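Short chain dehydrogenase (Rhodopseudomonas palustris, PDB 3H7A) probably acts as an NAD(P)-dependent oxidoreductase of the short-chain dehydrogenase family, although its substrate is not established. Local coordinates at residues I23-A28 with A49-A54. Numbering follows the deposited sequence.
Sequences IAKKFA and AEIEAA
The I51 side chain packs against the backbone of A24 and K25, joining two neighbouring helices of the Rossmann fold. Helix 18-29 joins strand 9-13 to strand 33-38, and helix 45-53 joins strand 33-38 to strand 57-62, so the contact packs two successive beta-alpha-beta crossovers side by side. The two short helical segments run nearly parallel, at 16°, with their axes 10.3 Å apart. The inner part of the contact is apolar and tightly packed. CG1 of I51 lies anti to its own carbonyl carbon (chi1 -74°), and CD1, extended from it, reaches the facing helix. There I51 CD1 rests 3.8 Å from K25 N and equally close to A24 C. The other branch, I51 CG2, meets A28 CB at 3.7 Å. The small alanines let the isoleucine come close to the helix backbone. Behind them, A24 and A28 also touch V34 of strand 33-38, so this side faces the sheet. The outer part is polar and more open. E50 is exposed, and K25 is partly so. The K25 chain runs extended beyond CG, passing I51 CG1 with its own CG at 4.1 Å. Its ammonium group forms a salt bridge with E50 and also pairs with E22, one turn earlier on the same helix. An alanine in place of K25 would probably leave the E50 carboxylate without this mate and take away the CG contact on I51 CG1. The bridge is uneven: K25 NZ sits 2.9 Å from E50 OE2, 37° out of the carboxylate plane, and bonds only weakly to E50 OE1 at 3.2 Å.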
ATOM      1  N   ILE B  23     -15.221   3.095  24.635  1.00 26.59           N
ATOM      2  CA  ILE B  23     -14.308   4.228  24.494  1.00 23.54           C
ATOM      3  C   ILE B  23     -14.643   5.285  25.550  1.00 27.35           C
ATOM      4  O   ILE B  23     -13.750   5.792  26.228  1.00 28.79           O
ATOM      5  CB  ILE B  23     -14.355   4.844  23.072  1.00 24.90           C
ATOM      6  CG1 ILE B  23     -13.795   3.865  22.033  1.00 18.92           C
ATOM      7  CG2 ILE B  23     -13.571   6.122  23.038  1.00 23.87           C
ATOM      8  CD1 ILE B  23     -14.105   4.261  20.588  1.00 21.35           C
ATOM      9  N   ALA B  24     -15.936   5.580  25.700  1.00 28.20           N
ATOM     10  CA  ALA B  24     -16.416   6.558  26.673  1.00 28.26           C
ATOM     11  C   ALA B  24     -16.055   6.112  28.090  1.00 24.05           C
ATOM     12  O   ALA B  24     -15.486   6.897  28.844  1.00 29.87           O
ATOM     13  CB  ALA B  24     -17.922   6.768  26.522  1.00 24.75           C
ATOM     14  N   LYS B  25     -16.335   4.844  28.416  1.00 28.53           N
ATOM     15  CA  LYS B  25     -15.956   4.240  29.708  1.00 28.21           C
ATOM     16  C   LYS B  25     -14.468   4.401  30.005  1.00 29.20           C
ATOM     17  O   LYS B  25     -14.106   4.762  31.116  1.00 34.33           O
ATOM     18  CB  LYS B  25     -16.325   2.742  29.779  1.00 25.03           C
ATOM     19  CG  LYS B  25     -17.820   2.409  29.907  1.00 32.22           C
ATOM     20  CD  LYS B  25     -18.030   0.889  30.122  1.00 31.27           C
ATOM     21  CE  LYS B  25     -19.367   0.421  29.553  1.00 48.84           C
ATOM     22  NZ  LYS B  25     -19.707  -1.013  29.851  1.00 49.33           N
ATOM     23  N   LYS B  26     -13.617   4.149  29.010  1.00 32.93           N
ATOM     24  CA  LYS B  26     -12.157   4.223  29.183  1.00 31.13           C
ATOM     25  C   LYS B  26     -11.648   5.634  29.453  1.00 30.75           C
ATOM     26  O   LYS B  26     -10.884   5.848  30.394  1.00 27.42           O
ATOM     27  CB  LYS B  26     -11.416   3.605  27.973  1.00 28.11           C
ATOM     28  CG  LYS B  26      -9.875   3.631  28.044  1.00 32.80           C
ATOM     29  CD  LYS B  26      -9.318   3.013  29.338  1.00 36.60           C
ATOM     30  CE  LYS B  26      -7.959   2.383  29.108  1.00 39.15           C
ATOM     31  NZ  LYS B  26      -7.100   2.430  30.318  1.00 35.71           N
ATOM     32  N   PHE B  27     -12.065   6.593  28.634  1.00 26.90           N
ATOM     33  CA  PHE B  27     -11.600   7.956  28.817  1.00 26.21           C
ATOM     34  C   PHE B  27     -12.172   8.613  30.067  1.00 30.83           C
ATOM     35  O   PHE B  27     -11.492   9.433  30.687  1.00 30.11           O
ATOM     36  CB  PHE B  27     -11.803   8.784  27.551  1.00 24.32           C
ATOM     37  CG  PHE B  27     -10.779   8.481  26.494  1.00 26.47           C
ATOM     38  CD1 PHE B  27      -9.611   9.242  26.399  1.00 25.28           C
ATOM     39  CD2 PHE B  27     -10.950   7.400  25.631  1.00 22.71           C
ATOM     40  CE1 PHE B  27      -8.642   8.949  25.441  1.00 24.54           C
ATOM     41  CE2 PHE B  27      -9.994   7.095  24.672  1.00 31.68           C
ATOM     42  CZ  PHE B  27      -8.836   7.873  24.568  1.00 24.53           C
ATOM     43  N   ALA B  28     -13.388   8.216  30.458  1.00 27.55           N
ATOM     44  CA  ALA B  28     -13.970   8.678  31.716  1.00 31.86           C
ATOM     45  C   ALA B  28     -13.247   8.059  32.906  1.00 30.04           C
ATOM     46  O   ALA B  28     -13.065   8.727  33.919  1.00 36.76           O
ATOM     47  CB  ALA B  28     -15.454   8.386  31.777  1.00 29.63           C
ATOM     48  N   ALA B  49     -25.296   6.227  33.652  1.00 41.63           N
ATOM     49  CA  ALA B  49     -25.477   5.604  34.967  1.00 44.09           C
ATOM     50  C   ALA B  49     -24.266   4.774  35.381  1.00 44.28           C
ATOM     51  O   ALA B  49     -23.781   4.915  36.494  1.00 45.51           O
ATOM     52  CB  ALA B  49     -26.736   4.752  34.983  1.00 44.60           C
ATOM     53  N   GLU B  50     -23.780   3.940  34.464  1.00 43.40           N
ATOM     54  CA  GLU B  50     -22.617   3.089  34.689  1.00 45.22           C
ATOM     55  C   GLU B  50     -21.325   3.876  34.900  1.00 40.27           C
ATOM     56  O   GLU B  50     -20.529   3.538  35.770  1.00 42.98           O
ATOM     57  CB  GLU B  50     -22.446   2.132  33.507  1.00 46.74           C
ATOM     58  CG  GLU B  50     -21.438   1.017  33.732  1.00 56.84           C
ATOM     59  CD  GLU B  50     -21.366   0.032  32.573  1.00 62.36           C
ATOM     60  OE1 GLU B  50     -22.125   0.190  31.584  1.00 69.18           O
ATOM     61  OE2 GLU B  50     -20.540  -0.907  32.658  1.00 74.10           O
ATOM     62  N   ILE B  51     -21.112   4.910  34.093  1.00 35.80           N
ATOM     63  CA  ILE B  51     -19.916   5.744  34.212  1.00 33.07           C
ATOM     64  C   ILE B  51     -19.932   6.556  35.523  1.00 35.11           C
ATOM     65  O   ILE B  51     -18.930   6.595  36.244  1.00 37.39           O
ATOM     66  CB  ILE B  51     -19.717   6.646  32.958  1.00 32.35           C
ATOM     67  CG1 ILE B  51     -19.232   5.806  31.764  1.00 29.59           C
ATOM     68  CG2 ILE B  51     -18.753   7.794  33.248  1.00 32.77           C
ATOM     69  CD1 ILE B  51     -18.994   6.616  30.476  1.00 24.54           C
ATOM     70  N   GLU B  52     -21.080   7.158  35.841  1.00 38.43           N
ATOM     71  CA  GLU B  52     -21.232   7.991  37.047  1.00 44.54           C
ATOM     72  C   GLU B  52     -21.162   7.202  38.357  1.00 44.55           C
ATOM     73  O   GLU B  52     -20.630   7.708  39.345  1.00 47.31           O
ATOM     74  CB  GLU B  52     -22.519   8.823  36.997  1.00 45.35           C
ATOM     75  CG  GLU B  52     -22.457  10.029  36.057  1.00 50.45           C
ATOM     76  CD  GLU B  52     -23.787  10.775  35.938  1.00 51.33           C
ATOM     77  OE1 GLU B  52     -24.834  10.228  36.353  1.00 54.52           O
ATOM     78  OE2 GLU B  52     -23.788  11.907  35.408  1.00 51.60           O
ATOM     79  N   ALA B  53     -21.685   5.972  38.357  1.00 43.58           N
ATOM     80  CA  ALA B  53     -21.604   5.087  39.527  1.00 42.96           C
ATOM     81  C   ALA B  53     -20.176   4.653  39.826  1.00 45.48           C
ATOM     82  O   ALA B  53     -19.831   4.406  40.976  1.00 52.02           O
ATOM     83  CB  ALA B  53     -22.508   3.864  39.359  1.00 40.72           C
ATOM     84  N   ALA B  54     -19.344   4.573  38.793  1.00 44.27           N
ATOM     85  CA  ALA B  54     -17.931   4.263  38.972  1.00 42.32           C
ATOM     86  C   ALA B  54     -17.074   5.493  39.290  1.00 42.74           C
ATOM     87  O   ALA B  54     -15.861   5.376  39.431  1.00 49.61           O
ATOM     88  CB  ALA B  54     -17.385   3.527  37.752  1.00 42.42           C
TER